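Local coordinates for putative 4-Hydroxy-2-oxoglutarate aldolase / 2-dehydro-3-deoxyphosphogluconate aldolase (Yersinia enterocolitica, PDB 3LM7), which is a putative aldolase of the KDGP aldolase family, which belongs to the TIM-barrel group of proteins, at residues I120-I131 against D142-M153. Residues are numbered along the deposited sequence; the frame is centred on the assembly and turned at random.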
# COMPACT_ATOMS: atom_id res chain seq x y z
N ILE A 120 -4.32 15.09 -14.37
CA ILE A 120 -4.26 16.39 -13.79
C ILE A 120 -2.83 16.91 -13.99
O ILE A 120 -1.88 16.09 -14.23
CB ILE A 120 -4.61 16.41 -12.26
CG1 ILE A 120 -3.51 15.74 -11.44
CG2 ILE A 120 -6.03 15.78 -12.00
CD1 ILE A 120 -3.82 15.72 -9.87
N SER A 121 -2.67 18.25 -13.95
CA SER A 121 -1.49 18.81 -14.59
C SER A 121 -0.79 19.84 -13.71
O SER A 121 -1.42 20.54 -12.92
CB SER A 121 -1.90 19.44 -15.96
OG SER A 121 -2.55 18.46 -16.79
N PRO A 122 0.55 19.96 -13.86
CA PRO A 122 1.36 21.01 -13.25
C PRO A 122 0.80 22.42 -13.55
O PRO A 122 0.17 22.63 -14.58
CB PRO A 122 2.73 20.85 -13.97
CG PRO A 122 2.82 19.48 -14.35
CD PRO A 122 1.38 19.07 -14.71
N THR A 123 1.01 23.33 -12.62
CA THR A 123 0.55 24.70 -12.75
C THR A 123 1.69 25.68 -12.59
O THR A 123 1.48 26.86 -12.73
CB THR A 123 -0.45 25.04 -11.62
OG1 THR A 123 0.15 24.80 -10.36
CG2 THR A 123 -1.76 24.22 -11.73
N GLY A 124 2.88 25.19 -12.22
CA GLY A 124 3.95 26.06 -11.79
C GLY A 124 3.89 26.40 -10.30
O GLY A 124 4.81 27.03 -9.78
N LYS A 125 2.84 25.98 -9.59
CA LYS A 125 2.69 26.36 -8.19
C LYS A 125 2.59 25.11 -7.34
O LYS A 125 1.59 24.40 -7.40
CB LYS A 125 1.41 27.21 -7.96
CG LYS A 125 1.39 28.41 -8.95
CD LYS A 125 0.05 29.04 -9.35
CE LYS A 125 0.42 29.97 -10.49
NZ LYS A 125 1.86 29.42 -11.05
N VAL A 126 3.64 24.83 -6.59
CA VAL A 126 3.62 23.68 -5.71
C VAL A 126 2.36 23.67 -4.82
O VAL A 126 1.98 24.70 -4.17
CB VAL A 126 4.92 23.66 -4.85
CG1 VAL A 126 4.82 22.54 -3.80
CG2 VAL A 126 6.18 23.46 -5.76
N GLY A 127 1.74 22.50 -4.77
CA GLY A 127 0.49 22.25 -4.06
C GLY A 127 -0.82 22.46 -4.81
O GLY A 127 -1.91 22.18 -4.25
N TYR A 128 -0.74 22.91 -6.06
CA TYR A 128 -1.94 23.27 -6.87
C TYR A 128 -1.87 22.61 -8.25
O TYR A 128 -0.84 22.69 -8.91
CB TYR A 128 -2.08 24.84 -7.03
CG TYR A 128 -2.34 25.42 -5.67
CD1 TYR A 128 -3.64 25.54 -5.15
CD2 TYR A 128 -1.25 25.76 -4.83
CE1 TYR A 128 -3.84 26.04 -3.82
CE2 TYR A 128 -1.44 26.19 -3.51
CZ TYR A 128 -2.72 26.35 -3.02
OH TYR A 128 -2.80 26.83 -1.74
N VAL A 129 -2.99 21.99 -8.68
CA VAL A 129 -3.01 21.26 -9.90
C VAL A 129 -4.21 21.67 -10.79
O VAL A 129 -5.27 22.10 -10.27
CB VAL A 129 -3.12 19.74 -9.65
CG1 VAL A 129 -1.79 19.11 -9.25
CG2 VAL A 129 -4.36 19.39 -8.67
N LYS A 130 -4.06 21.51 -12.09
CA LYS A 130 -5.14 21.88 -13.06
C LYS A 130 -5.94 20.61 -13.33
O LYS A 130 -5.35 19.54 -13.58
CB LYS A 130 -4.49 22.37 -14.32
CG LYS A 130 -5.47 22.48 -15.50
CD LYS A 130 -4.67 23.07 -16.72
CE LYS A 130 -5.47 22.84 -18.00
NZ LYS A 130 -4.91 23.69 -19.14
N ILE A 131 -7.25 20.72 -13.22
CA ILE A 131 -8.14 19.55 -13.32
C ILE A 131 -9.13 19.68 -14.44
O ILE A 131 -9.91 18.75 -14.65
CB ILE A 131 -8.92 19.19 -11.96
CG1 ILE A 131 -9.82 20.39 -11.53
CG2 ILE A 131 -7.94 19.03 -10.79
CD1 ILE A 131 -10.74 20.05 -10.34
N ASP A 142 -8.40 27.73 -16.82
CA ASP A 142 -8.01 26.58 -15.99
C ASP A 142 -8.72 26.50 -14.66
O ASP A 142 -8.93 27.53 -13.97
CB ASP A 142 -6.51 26.64 -15.72
CG ASP A 142 -5.69 26.50 -16.96
OD1 ASP A 142 -6.20 26.12 -18.03
OD2 ASP A 142 -4.51 26.82 -16.85
N ALA A 143 -9.13 25.29 -14.31
CA ALA A 143 -9.62 25.01 -12.95
C ALA A 143 -8.42 24.53 -12.15
O ALA A 143 -7.86 23.43 -12.44
CB ALA A 143 -10.68 23.93 -12.99
N ILE A 144 -8.00 25.33 -11.18
CA ILE A 144 -6.77 25.02 -10.37
C ILE A 144 -7.20 24.85 -8.92
O ILE A 144 -7.92 25.72 -8.33
CB ILE A 144 -5.73 26.20 -10.46
CG1 ILE A 144 -5.33 26.37 -11.91
CG2 ILE A 144 -4.54 26.06 -9.43
CD1 ILE A 144 -5.04 27.79 -12.26
N VAL A 145 -6.77 23.74 -8.32
CA VAL A 145 -7.30 23.37 -7.01
C VAL A 145 -6.19 22.75 -6.20
O VAL A 145 -5.14 22.39 -6.72
CB VAL A 145 -8.52 22.39 -7.11
CG1 VAL A 145 -9.58 22.89 -8.10
CG2 VAL A 145 -8.03 20.92 -7.51
N PRO A 146 -6.41 22.64 -4.91
CA PRO A 146 -5.37 22.06 -4.07
C PRO A 146 -5.18 20.59 -4.42
O PRO A 146 -6.14 19.90 -4.74
CB PRO A 146 -5.93 22.22 -2.64
CG PRO A 146 -6.91 23.45 -2.76
CD PRO A 146 -7.47 23.36 -4.17
N VAL A 147 -3.94 20.12 -4.33
CA VAL A 147 -3.66 18.69 -4.61
C VAL A 147 -4.57 17.76 -3.78
O VAL A 147 -5.15 16.81 -4.37
CB VAL A 147 -2.13 18.35 -4.42
CG1 VAL A 147 -1.87 16.82 -4.49
CG2 VAL A 147 -1.31 19.18 -5.50
N THR A 148 -4.65 18.00 -2.46
CA THR A 148 -5.44 17.11 -1.61
C THR A 148 -6.91 17.09 -2.05
O THR A 148 -7.63 16.01 -2.05
CB THR A 148 -5.35 17.55 -0.14
OG1 THR A 148 -5.59 18.99 -0.03
CG2 THR A 148 -3.94 17.14 0.39
N THR A 149 -7.38 18.26 -2.42
CA THR A 149 -8.79 18.34 -2.91
C THR A 149 -8.94 17.58 -4.22
O THR A 149 -9.92 16.86 -4.38
CB THR A 149 -9.22 19.80 -3.07
OG1 THR A 149 -8.92 20.49 -1.82
CG2 THR A 149 -10.78 19.88 -3.37
N ALA A 150 -7.98 17.70 -5.18
CA ALA A 150 -8.08 16.94 -6.45
C ALA A 150 -8.05 15.46 -6.20
O ALA A 150 -8.82 14.72 -6.80
CB ALA A 150 -6.92 17.33 -7.46
N ILE A 151 -7.20 15.01 -5.26
CA ILE A 151 -7.18 13.57 -4.92
C ILE A 151 -8.54 13.12 -4.37
O ILE A 151 -9.12 12.07 -4.76
CB ILE A 151 -6.07 13.26 -3.88
CG1 ILE A 151 -4.69 13.29 -4.62
CG2 ILE A 151 -6.29 11.89 -3.30
CD1 ILE A 151 -3.50 13.38 -3.61
N ALA A 152 -9.08 13.93 -3.45
CA ALA A 152 -10.37 13.53 -2.87
C ALA A 152 -11.47 13.47 -3.97
O ALA A 152 -12.37 12.62 -3.93
CB ALA A 152 -10.79 14.53 -1.73
N MSE A 153 -11.44 14.43 -4.90
CA MSE A 153 -12.45 14.39 -6.02
C MSE A 153 -12.25 13.14 -6.89
O MSE A 153 -13.25 12.48 -7.28
CB MSE A 153 -12.37 15.68 -6.89
CG MSE A 153 -12.77 16.87 -6.08
SE MSE A 153 -12.51 18.56 -7.05
CE MSE A 153 -14.02 18.39 -8.27
O HOH W 1 -2.60 25.19 -18.53
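Val129 and Val145 form the hydrogen-bonded pair of a short antiparallel ladder. Val129 N donates a hydrogen bond to Val145 O at 2.9 Å, and Val145 N returns one to Val129 O. Hydrogen bonds from Ile131 N to Ala143 O and from Val147 N to Gly127 O extend the ladder at its two ends. Val129 CG2 presses on Ala150 CB at 3.5 Å, while its CG1 meets Val147 CG2. Ile131 holds CG1 between its backbone N and carbonyl carbon (chi1 61°), and chi2 is extended. Ile131 CD1 lies 3.8 Å from Val145 CG1 and 4.0 Å from SE of selenomethionine Met153. Strands 128-130 and 144-146 make a two-stranded hairpin beyond barrel strand 115-120, and the second strand leads into helix 147-156. Pro146 sits at the N-cap position of that helix. On the face that carries Lys130 and Ile144, Ile144 CG2 also touches Tyr128 CB at 3.6 Å. The extended Lys130 chain brings Lys130 NZ into a salt bridge with Asp142 OD1 at 3.0 Å, met from above the carboxylate plane. A water bridges Lys130 NZ and Asp142 OD2. Further out, Thr123 OG1 hydrogen-bonds to Tyr128 O at 2.7 Å and accepts from Lys125 N in an ST turn. Glu175 of helix 173-185 accepts a hydrogen bond from Thr123 N, and Phe164 packs against Val129.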